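Local atomic coordinates of metalloregulator ScaR (Streptococcus gordonii, PDB entry 3HRS), a protein that acts as a manganese-activated transcriptional repressor, a homodimer of the DtxR/MntR family that probably binds DNA through its N-terminal helix-turn-helix domain. Residues H102-D106 / H107-R111; V80-V83 / H84-Y88; Y58-D62 / L63-L67. All coordinates share one frame; numbering follows the deposited sequence.

Contact 1 (H102-D106 / H107-R111)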
ATOM      1  N   HIS A 102      -3.565   0.932   7.804  1.00 84.55           N
ATOM      2  CA  HIS A 102      -4.849   0.304   8.107  1.00 91.00           C
ATOM      3  C   HIS A 102      -5.309  -0.663   7.011  1.00 88.74           C
ATOM      4  O   HIS A 102      -6.420  -1.195   7.058  1.00 92.59           O
ATOM      5  CB  HIS A 102      -5.904   1.383   8.375  1.00 95.74           C
ATOM      6  CG  HIS A 102      -5.775   2.014   9.727  1.00105.41           C
ATOM      7  ND1 HIS A 102      -6.862   2.295  10.527  1.00110.52           N
ATOM      8  CD2 HIS A 102      -4.682   2.388  10.434  1.00107.81           C
ATOM      9  CE1 HIS A 102      -6.446   2.831  11.660  1.00112.11           C
ATOM     10  NE2 HIS A 102      -5.127   2.897  11.631  1.00111.42           N
ATOM     11  N   THR A 103      -4.422  -0.922   6.061  1.00 79.82           N
ATOM     12  CA  THR A 103      -4.800  -1.561   4.825  1.00 72.67           C
ATOM     13  C   THR A 103      -3.856  -2.679   4.420  1.00 74.15           C
ATOM     14  O   THR A 103      -4.296  -3.787   4.133  1.00 80.06           O
ATOM     15  CB  THR A 103      -4.867  -0.519   3.713  1.00 79.25           C
ATOM     16  OG1 THR A 103      -6.054   0.261   3.889  1.00 83.88           O
ATOM     17  CG2 THR A 103      -4.869  -1.181   2.322  1.00 76.44           C
ATOM     18  N   VAL A 104      -2.560  -2.402   4.371  1.00 74.67           N
ATOM     19  CA  VAL A 104      -1.637  -3.434   3.931  1.00 68.23           C
ATOM     20  C   VAL A 104      -1.658  -4.593   4.902  1.00 70.17           C
ATOM     21  O   VAL A 104      -1.865  -4.412   6.116  1.00 71.44           O
ATOM     22  CB  VAL A 104      -0.199  -2.930   3.769  1.00 62.92           C
ATOM     23  CG1 VAL A 104      -0.133  -1.890   2.680  1.00 56.38           C
ATOM     24  CG2 VAL A 104       0.315  -2.390   5.085  1.00 60.12           C
ATOM     25  N   SER A 105      -1.451  -5.780   4.335  1.00 69.61           N
ATOM     26  CA  SER A 105      -1.413  -7.034   5.066  1.00 66.52           C
ATOM     27  C   SER A 105      -0.078  -7.266   5.756  1.00 71.31           C
ATOM     28  O   SER A 105       0.938  -6.676   5.385  1.00 75.63           O
ATOM     29  CB  SER A 105      -1.632  -8.180   4.094  1.00 64.01           C
ATOM     30  OG  SER A 105      -0.456  -8.455   3.355  1.00 68.45           O
ATOM     31  N   ASP A 106      -0.068  -8.149   6.745  1.00 69.74           N
ATOM     32  CA  ASP A 106       1.196  -8.544   7.349  1.00 82.62           C
ATOM     33  C   ASP A 106       2.202  -9.172   6.365  1.00 86.80           C
ATOM     34  O   ASP A 106       3.410  -9.063   6.550  1.00 94.61           O
ATOM     35  CB  ASP A 106       0.953  -9.417   8.566  1.00 85.90           C
ATOM     36  CG  ASP A 106       0.348  -8.628   9.714  1.00101.14           C
ATOM     37  OD1 ASP A 106       0.237  -7.382   9.572  1.00104.69           O
ATOM     38  OD2 ASP A 106      -0.008  -9.241  10.748  1.00105.36           O
ATOM     39  N   HIS A 107       1.715  -9.792   5.305  1.00 75.31           N
ATOM     40  CA  HIS A 107       2.615 -10.370   4.318  1.00 69.98           C
ATOM     41  C   HIS A 107       3.287  -9.256   3.492  1.00 70.13           C
ATOM     42  O   HIS A 107       4.446  -9.383   3.068  1.00 63.02           O
ATOM     43  CB  HIS A 107       1.852 -11.360   3.425  1.00 57.15           C
ATOM     44  CG  HIS A 107       2.643 -11.883   2.262  1.00 68.22           C
ATOM     45  ND1 HIS A 107       2.370 -11.526   0.954  1.00 68.79           N
ATOM     46  CD2 HIS A 107       3.669 -12.767   2.201  1.00 74.62           C
ATOM     47  CE1 HIS A 107       3.207 -12.149   0.142  1.00 71.01           C
ATOM     48  NE2 HIS A 107       4.005 -12.912   0.872  1.00 77.00           N
ATOM     49  N   PHE A 108       2.551  -8.176   3.250  1.00 69.09           N
ATOM     50  CA  PHE A 108       3.128  -7.011   2.602  1.00 71.79           C
ATOM     51  C   PHE A 108       4.266  -6.527   3.499  1.00 69.80           C
ATOM     52  O   PHE A 108       5.380  -6.310   3.058  1.00 63.80           O
ATOM     53  CB  PHE A 108       2.073  -5.907   2.427  1.00 66.06           C
ATOM     54  CG  PHE A 108       2.583  -4.685   1.712  1.00 63.98           C
ATOM     55  CD1 PHE A 108       2.474  -4.575   0.317  1.00 57.43           C
ATOM     56  CD2 PHE A 108       3.181  -3.642   2.421  1.00 68.71           C
ATOM     57  CE1 PHE A 108       2.946  -3.441  -0.360  1.00 57.08           C
ATOM     58  CE2 PHE A 108       3.666  -2.498   1.756  1.00 61.83           C
ATOM     59  CZ  PHE A 108       3.545  -2.397   0.368  1.00 55.74           C
ATOM     60  N   VAL A 109       3.980  -6.391   4.781  1.00 68.13           N
ATOM     61  CA  VAL A 109       4.959  -5.845   5.684  1.00 61.01           C
ATOM     62  C   VAL A 109       6.186  -6.737   5.743  1.00 60.88           C
ATOM     63  O   VAL A 109       7.305  -6.252   5.756  1.00 64.54           O
ATOM     64  CB  VAL A 109       4.351  -5.572   7.064  1.00 59.08           C
ATOM     65  CG1 VAL A 109       5.382  -5.042   8.019  1.00 35.44           C
ATOM     66  CG2 VAL A 109       3.237  -4.554   6.922  1.00 57.16           C
ATOM     67  N   GLU A 110       5.995  -8.041   5.715  1.00 70.82           N
ATOM     68  CA  GLU A 110       7.157  -8.923   5.736  1.00 70.49           C
ATOM     69  C   GLU A 110       7.991  -8.784   4.471  1.00 59.90           C
ATOM     70  O   GLU A 110       9.208  -8.672   4.548  1.00 58.32           O
ATOM     71  CB  GLU A 110       6.769 -10.379   5.988  1.00 77.83           C
ATOM     72  CG  GLU A 110       7.234 -10.901   7.338  1.00 96.58           C
ATOM     73  CD  GLU A 110       6.846  -9.986   8.501  1.00109.96           C
ATOM     74  OE1 GLU A 110       5.708  -9.461   8.529  1.00113.06           O
ATOM     75  OE2 GLU A 110       7.683  -9.802   9.405  1.00115.05           O
ATOM     76  N   ARG A 111       7.352  -8.774   3.310  1.00 53.18           N
ATOM     77  CA  ARG A 111       8.122  -8.615   2.073  1.00 59.91           C
ATOM     78  C   ARG A 111       8.852  -7.253   2.060  1.00 61.29           C
ATOM     79  O   ARG A 111      10.049  -7.177   1.758  1.00 57.80           O
ATOM     80  CB  ARG A 111       7.217  -8.776   0.853  1.00 57.76           C
ATOM     81  CG  ARG A 111       6.397 -10.068   0.845  1.00 70.13           C
ATOM     82  CD  ARG A 111       7.266 -11.277   1.070  1.00 76.10           C
ATOM     83  NE  ARG A 111       8.377 -11.296   0.134  1.00 83.64           N
ATOM     84  CZ  ARG A 111       9.215 -12.317  -0.023  1.00101.35           C
ATOM     85  NH1 ARG A 111       9.067 -13.426   0.698  1.00108.50           N
ATOM     86  NH2 ARG A 111      10.201 -12.230  -0.910  1.00105.40           N
TER
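Phe108 and Val104 meet where the loop after helix 90-101 runs into helix 106-115. Val104 CG1 sits over one face of the Phe108 ring, 4.0 Å from the ring centroid and offset toward the rim, a CH-pi contact. With Phe108 CG anti to its own backbone N (chi1 -178°), the ring is turned back toward Val104. The other branch, Val104 CG2, reaches Val109 CG2 at 4.1 Å, the two side chains at about a right angle. A side-chain cap and two backbone bonds set these groups. Ser105 OG makes the capping bond, accepting from Phe108 N at 3.0 Å with an N-H...O angle of 158°. Ser105 O accepts from Val109 N at 3.1 Å. Asp106 O takes Glu110 N at 2.9 Å. Further out, Glu96 of the second subunit is gripped by both Ser105 OG and His107 ND1, so the same hydroxyl serves the helix start and the dimer interface. Glu110 forms a salt bridge with Arg73 of helix 62-84. Serine at the N-cap, with Val104 and Val109 paired across it, is a capped helix start closed by a hydrophobic staple, here within the dimerisation domain.

Contact 2 (V80-V83 / H84-Y88)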
ATOM      1  N   VAL A  80       9.818   4.111   6.800  1.00 50.08           N
ATOM      2  CA  VAL A  80      11.073   3.929   6.079  1.00 42.67           C
ATOM      3  C   VAL A  80      10.864   3.771   4.580  1.00 49.40           C
ATOM      4  O   VAL A  80      11.611   4.325   3.805  1.00 53.26           O
ATOM      5  CB  VAL A  80      11.828   2.681   6.521  1.00 46.69           C
ATOM      6  CG1 VAL A  80      12.963   2.346   5.507  1.00 32.34           C
ATOM      7  CG2 VAL A  80      12.386   2.870   7.918  1.00 51.58           C
ATOM      8  N   PHE A  81       9.867   3.007   4.159  1.00 46.57           N
ATOM      9  CA  PHE A  81       9.660   2.853   2.724  1.00 52.56           C
ATOM     10  C   PHE A  81       9.272   4.190   2.085  1.00 53.58           C
ATOM     11  O   PHE A  81       9.853   4.585   1.102  1.00 51.93           O
ATOM     12  CB  PHE A  81       8.632   1.751   2.399  1.00 43.53           C
ATOM     13  CG  PHE A  81       8.228   1.690   0.939  1.00 44.80           C
ATOM     14  CD1 PHE A  81       9.068   1.121  -0.007  1.00 46.91           C
ATOM     15  CD2 PHE A  81       6.990   2.178   0.522  1.00 44.32           C
ATOM     16  CE1 PHE A  81       8.678   1.039  -1.356  1.00 52.99           C
ATOM     17  CE2 PHE A  81       6.586   2.095  -0.823  1.00 39.07           C
ATOM     18  CZ  PHE A  81       7.427   1.529  -1.761  1.00 43.75           C
ATOM     19  N   LEU A  82       8.292   4.880   2.653  1.00 54.71           N
ATOM     20  CA  LEU A  82       7.773   6.095   2.047  1.00 53.94           C
ATOM     21  C   LEU A  82       8.815   7.181   1.887  1.00 67.68           C
ATOM     22  O   LEU A  82       8.897   7.825   0.823  1.00 72.04           O
ATOM     23  CB  LEU A  82       6.576   6.636   2.821  1.00 54.36           C
ATOM     24  CG  LEU A  82       5.395   5.665   2.726  1.00 61.76           C
ATOM     25  CD1 LEU A  82       4.128   6.328   3.225  1.00 56.81           C
ATOM     26  CD2 LEU A  82       5.239   5.172   1.283  1.00 56.86           C
ATOM     27  N   VAL A  83       9.619   7.399   2.925  1.00 58.51           N
ATOM     28  CA  VAL A  83      10.573   8.491   2.833  1.00 49.80           C
ATOM     29  C   VAL A  83      11.822   8.129   2.043  1.00 57.15           C
ATOM     30  O   VAL A  83      12.236   8.895   1.177  1.00 75.09           O
ATOM     31  CB  VAL A  83      10.885   9.178   4.189  1.00 45.86           C
ATOM     32  CG1 VAL A  83      10.267   8.429   5.334  1.00 50.17           C
ATOM     33  CG2 VAL A  83      12.390   9.371   4.375  1.00 40.77           C
ATOM     34  N   HIS A  84      12.405   6.966   2.291  1.00 49.51           N
ATOM     35  CA  HIS A  84      13.585   6.557   1.517  1.00 51.78           C
ATOM     36  C   HIS A  84      13.375   6.130   0.057  1.00 55.97           C
ATOM     37  O   HIS A  84      14.230   6.349  -0.808  1.00 66.43           O
ATOM     38  CB  HIS A  84      14.341   5.482   2.248  1.00 47.55           C
ATOM     39  CG  HIS A  84      15.036   5.987   3.463  1.00 60.49           C
ATOM     40  ND1 HIS A  84      16.017   5.270   4.119  1.00 62.64           N
ATOM     41  CD2 HIS A  84      14.908   7.157   4.137  1.00 54.31           C
ATOM     42  CE1 HIS A  84      16.464   5.970   5.143  1.00 52.28           C
ATOM     43  NE2 HIS A  84      15.805   7.120   5.177  1.00 58.69           N
ATOM     44  N   HIS A  85      12.261   5.503  -0.234  1.00 54.53           N
ATOM     45  CA  HIS A  85      12.103   4.961  -1.576  1.00 52.41           C
ATOM     46  C   HIS A  85      11.312   5.934  -2.401  1.00 49.53           C
ATOM     47  O   HIS A  85      11.674   6.175  -3.545  1.00 61.72           O
ATOM     48  CB  HIS A  85      11.455   3.565  -1.561  1.00 45.81           C
ATOM     49  CG  HIS A  85      12.412   2.479  -1.192  1.00 51.29           C
ATOM     50  ND1 HIS A  85      12.459   1.264  -1.851  1.00 61.35           N
ATOM     51  CD2 HIS A  85      13.381   2.433  -0.246  1.00 43.33           C
ATOM     52  CE1 HIS A  85      13.412   0.513  -1.320  1.00 57.61           C
ATOM     53  NE2 HIS A  85      13.986   1.198  -0.345  1.00 52.30           N
ATOM     54  N   LEU A  86      10.265   6.521  -1.819  1.00 44.63           N
ATOM     55  CA  LEU A  86       9.363   7.383  -2.588  1.00 45.90           C
ATOM     56  C   LEU A  86       9.566   8.877  -2.351  1.00 52.23           C
ATOM     57  O   LEU A  86       8.819   9.695  -2.875  1.00 55.57           O
ATOM     58  CB  LEU A  86       7.912   7.002  -2.309  1.00 50.74           C
ATOM     59  CG  LEU A  86       7.599   5.505  -2.504  1.00 57.25           C
ATOM     60  CD1 LEU A  86       6.090   5.263  -2.485  1.00 52.09           C
ATOM     61  CD2 LEU A  86       8.203   4.986  -3.810  1.00 58.04           C
ATOM     62  N   GLY A  87      10.575   9.228  -1.556  1.00 53.39           N
ATOM     63  CA  GLY A  87      10.843  10.606  -1.182  1.00 46.37           C
ATOM     64  C   GLY A  87       9.704  11.400  -0.551  1.00 52.89           C
ATOM     65  O   GLY A  87       9.620  12.618  -0.731  1.00 65.76           O
ATOM     66  N   TYR A  88       8.843  10.734   0.208  1.00 54.88           N
ATOM     67  CA  TYR A  88       7.758  11.417   0.924  1.00 60.52           C
ATOM     68  C   TYR A  88       8.238  12.505   1.885  1.00 59.49           C
ATOM     69  O   TYR A  88       9.305  12.393   2.501  1.00 54.30           O
ATOM     70  CB  TYR A  88       6.874  10.405   1.681  1.00 67.88           C
ATOM     71  CG  TYR A  88       5.713   9.849   0.854  1.00 64.02           C
ATOM     72  CD1 TYR A  88       5.938   9.133  -0.305  1.00 56.04           C
ATOM     73  CD2 TYR A  88       4.405  10.056   1.236  1.00 64.40           C
ATOM     74  CE1 TYR A  88       4.910   8.657  -1.051  1.00 58.45           C
ATOM     75  CE2 TYR A  88       3.362   9.570   0.489  1.00 59.11           C
ATOM     76  CZ  TYR A  88       3.618   8.871  -0.647  1.00 61.39           C
ATOM     77  OH  TYR A  88       2.573   8.372  -1.395  1.00 66.01           O
TER
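Phe81 and Leu86 pack at the C-terminal end of helix 62-84, where the chain is turned off by Gly87 at positive phi. The Phe81 ring is bordered by His85 and Leu86. Its CE2 meets Leu86 CD1 at 3.6 Å, while on the CD1 side it approaches His85, whose imidazole is inclined by 44° to it with centroids 5.3 Å apart. A chi1 of 171° brings the Phe81 ring back to the helix end, although its CB points away. Leu82 works in two directions: CD2 reaches Leu86 CD1 at 3.9 Å, and its branched end lies over one face of the Tyr88 ring, with CD1 4.2 Å above the plane and toward the rim. The Tyr88 hydroxyl is hydrogen-bonded to Glu96, and Phe108 of the second subunit packs on Phe81, Leu86 and Tyr88, which places this helix end in the dimer interface. Val80 packs on Cys122, which like Glu79 is a zinc ligand seen in this protein; no metal is bound here in this model. The chain then turns tightly: Leu82 O receives a weak bond from Leu86 N and a straighter one from Tyr88 N at 3.0 Å, the latter donor above the carbonyl plane.

Contact 3 (Y58-D62 / L63-L67)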
ATOM      1  N   TYR A  58      -3.837  -0.936  33.764  1.00 70.80           N
ATOM      2  CA  TYR A  58      -3.750  -2.134  32.938  1.00 69.14           C
ATOM      3  C   TYR A  58      -2.300  -2.509  32.711  1.00 63.99           C
ATOM      4  O   TYR A  58      -1.432  -1.639  32.659  1.00 73.33           O
ATOM      5  CB  TYR A  58      -4.421  -1.926  31.598  1.00 65.31           C
ATOM      6  CG  TYR A  58      -5.827  -1.410  31.673  1.00 76.02           C
ATOM      7  CD1 TYR A  58      -6.086  -0.057  31.598  1.00 87.27           C
ATOM      8  CD2 TYR A  58      -6.896  -2.273  31.784  1.00 84.52           C
ATOM      9  CE1 TYR A  58      -7.376   0.427  31.647  1.00 91.51           C
ATOM     10  CE2 TYR A  58      -8.194  -1.798  31.828  1.00 90.03           C
ATOM     11  CZ  TYR A  58      -8.427  -0.447  31.760  1.00 89.27           C
ATOM     12  OH  TYR A  58      -9.715   0.033  31.801  1.00 90.34           O
ATOM     13  N   LEU A  59      -2.046  -3.805  32.593  1.00 52.82           N
ATOM     14  CA  LEU A  59      -0.746  -4.322  32.179  1.00 57.91           C
ATOM     15  C   LEU A  59      -0.973  -5.080  30.899  1.00 62.71           C
ATOM     16  O   LEU A  59      -2.010  -5.713  30.727  1.00 72.61           O
ATOM     17  CB  LEU A  59      -0.174  -5.296  33.214  1.00 63.00           C
ATOM     18  CG  LEU A  59       0.655  -4.865  34.436  1.00 67.90           C
ATOM     19  CD1 LEU A  59       0.196  -3.542  34.968  1.00 66.93           C
ATOM     20  CD2 LEU A  59       0.600  -5.954  35.537  1.00 54.37           C
ATOM     21  N   LEU A  60      -0.006  -5.044  30.000  1.00 64.16           N
ATOM     22  CA  LEU A  60      -0.142  -5.811  28.770  1.00 60.80           C
ATOM     23  C   LEU A  60       0.370  -7.236  28.939  1.00 61.69           C
ATOM     24  O   LEU A  60       1.353  -7.504  29.659  1.00 60.27           O
ATOM     25  CB  LEU A  60       0.551  -5.130  27.598  1.00 57.85           C
ATOM     26  CG  LEU A  60      -0.303  -4.017  26.999  1.00 68.23           C
ATOM     27  CD1 LEU A  60      -0.385  -2.885  27.994  1.00 73.35           C
ATOM     28  CD2 LEU A  60       0.272  -3.522  25.691  1.00 65.19           C
ATOM     29  N   THR A  61      -0.319  -8.145  28.264  1.00 49.68           N
ATOM     30  CA  THR A  61       0.037  -9.539  28.282  1.00 56.87           C
ATOM     31  C   THR A  61       1.078  -9.764  27.210  1.00 61.38           C
ATOM     32  O   THR A  61       1.281  -8.886  26.373  1.00 70.61           O
ATOM     33  CB  THR A  61      -1.195 -10.398  27.964  1.00 53.74           C
ATOM     34  OG1 THR A  61      -1.525 -10.233  26.588  1.00 46.52           O
ATOM     35  CG2 THR A  61      -2.372  -9.941  28.812  1.00 52.68           C
ATOM     36  N   ASP A  62       1.736 -10.922  27.219  1.00 55.21           N
ATOM     37  CA  ASP A  62       2.621 -11.230  26.118  1.00 59.19           C
ATOM     38  C   ASP A  62       1.881 -11.093  24.770  1.00 57.90           C
ATOM     39  O   ASP A  62       2.385 -10.469  23.830  1.00 54.70           O
ATOM     40  CB  ASP A  62       3.299 -12.590  26.266  1.00 59.36           C
ATOM     41  CG  ASP A  62       4.306 -12.861  25.145  1.00 72.55           C
ATOM     42  OD1 ASP A  62       3.860 -13.260  24.031  1.00 72.12           O
ATOM     43  OD2 ASP A  62       5.532 -12.662  25.373  1.00 73.03           O
ATOM     44  N   LEU A  63       0.678 -11.627  24.663  1.00 52.96           N
ATOM     45  CA  LEU A  63      -0.038 -11.452  23.389  1.00 52.36           C
ATOM     46  C   LEU A  63      -0.190  -9.959  23.051  1.00 59.22           C
ATOM     47  O   LEU A  63      -0.002  -9.562  21.892  1.00 61.89           O
ATOM     48  CB  LEU A  63      -1.398 -12.137  23.404  1.00 34.58           C
ATOM     49  CG  LEU A  63      -2.107 -12.313  22.073  1.00 47.42           C
ATOM     50  CD1 LEU A  63      -1.670 -13.623  21.439  1.00 46.52           C
ATOM     51  CD2 LEU A  63      -3.596 -12.307  22.268  1.00 42.57           C
ATOM     52  N   GLY A  64      -0.493  -9.134  24.057  1.00 51.27           N
ATOM     53  CA  GLY A  64      -0.544  -7.689  23.861  1.00 59.45           C
ATOM     54  C   GLY A  64       0.729  -7.054  23.272  1.00 62.46           C
ATOM     55  O   GLY A  64       0.691  -6.442  22.205  1.00 57.92           O
ATOM     56  N   LEU A  65       1.849  -7.193  23.978  1.00 53.13           N
ATOM     57  CA  LEU A  65       3.140  -6.756  23.489  1.00 45.29           C
ATOM     58  C   LEU A  65       3.457  -7.293  22.094  1.00 58.37           C
ATOM     59  O   LEU A  65       3.971  -6.571  21.230  1.00 64.10           O
ATOM     60  CB  LEU A  65       4.239  -7.187  24.454  1.00 48.58           C
ATOM     61  CG  LEU A  65       4.510  -6.153  25.558  1.00 54.33           C
ATOM     62  CD1 LEU A  65       3.407  -5.100  25.575  1.00 59.01           C
ATOM     63  CD2 LEU A  65       4.641  -6.820  26.926  1.00 48.26           C
ATOM     64  N   LYS A  66       3.163  -8.557  21.858  1.00 54.01           N
ATOM     65  CA  LYS A  66       3.484  -9.097  20.565  1.00 58.09           C
ATOM     66  C   LYS A  66       2.710  -8.324  19.485  1.00 66.07           C
ATOM     67  O   LYS A  66       3.227  -8.103  18.376  1.00 65.59           O
ATOM     68  CB  LYS A  66       3.205 -10.601  20.517  1.00 58.06           C
ATOM     69  CG  LYS A  66       4.448 -11.458  20.819  1.00 62.02           C
ATOM     70  CD  LYS A  66       4.148 -12.963  20.606  1.00 73.55           C
ATOM     71  CE  LYS A  66       5.421 -13.812  20.716  1.00 81.99           C
ATOM     72  NZ  LYS A  66       6.460 -13.160  21.604  1.00 79.78           N
ATOM     73  N   LEU A  67       1.497  -7.877  19.820  1.00 59.37           N
ATOM     74  CA  LEU A  67       0.678  -7.119  18.871  1.00 45.20           C
ATOM     75  C   LEU A  67       1.223  -5.728  18.687  1.00 55.91           C
ATOM     76  O   LEU A  67       1.330  -5.243  17.557  1.00 68.82           O
ATOM     77  CB  LEU A  67      -0.724  -6.948  19.381  1.00 44.93           C
ATOM     78  CG  LEU A  67      -1.894  -7.052  18.412  1.00 49.98           C
ATOM     79  CD1 LEU A  67      -2.812  -5.913  18.774  1.00 56.43           C
ATOM     80  CD2 LEU A  67      -1.523  -6.950  16.953  1.00 48.54           C
TER
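Thr61 O receives Leu65 N at 3.0 Å and Asp62 O receives Lys66 N at 2.9 Å as the chain leaves strand 57-60 and winds directly into the first turn of helix 62-84. Thr61 is the N-cap. Its OG1 accepts from Gly64 N at 2.9 Å, almost straight (N-H...O 166°), and chi1 of 71° turns OG1 back over the backbone toward the amides of the first turn. The same hydroxyl is hydrogen-bonded to Glu48 O, so the cap is tied to the chain just ahead of strand 50-53 as well as to the helix. On the residue before the cap, Leu60 aims its CB toward the helix and meets Leu65: the CD1 methyl of Leu65 comes to 3.5 Å from both CB and CD2 of Leu60, lodged against the base and one branch of that side chain. This pairing across the N-cap is a hydrophobic staple. On the outer side, Asp62 and Lys66 form a salt bridge one turn apart. CG of Asp62 stands anti to its backbone N (chi1 -176°), which carries the carboxylate along the helix until OD1 lies 3.6 Å from Lys66 NZ. The lysine chain passes alongside on its way, its CD methylene running beside the same OD1. A carboxylate in the first turn probably also interacts favourably with the helix dipole. Strands 50-53 and 57-60 make the antiparallel wing of the winged helix-turn-helix domain. Leu59 and Thr61 continue its backbone ladder to Ile51 and Leu49, while Leu60 and Leu67 both rest on Leu8 of helix 4-13, so the start of helix 62-84 is packed directly against the DNA-binding domain.

Overall arrangement
From the N terminus, contact 3 comes first, at the junction where the wing strand 57-60 becomes helix 62-84. Contact 2 closes the far end of the same helix and turns the chain toward helix 90-101; the nearest atoms of these two contacts are about 17 Å apart. Contact 1 follows at the entry to helix 106-115. The three lie in series, each a local turn at a helix end, and none crosses or encloses another. Helix 62-84 thus joins the DNA-binding domain to the dimerisation domain, where contacts 1 and 2, with centres 16 Å apart and not touching, both face the second subunit.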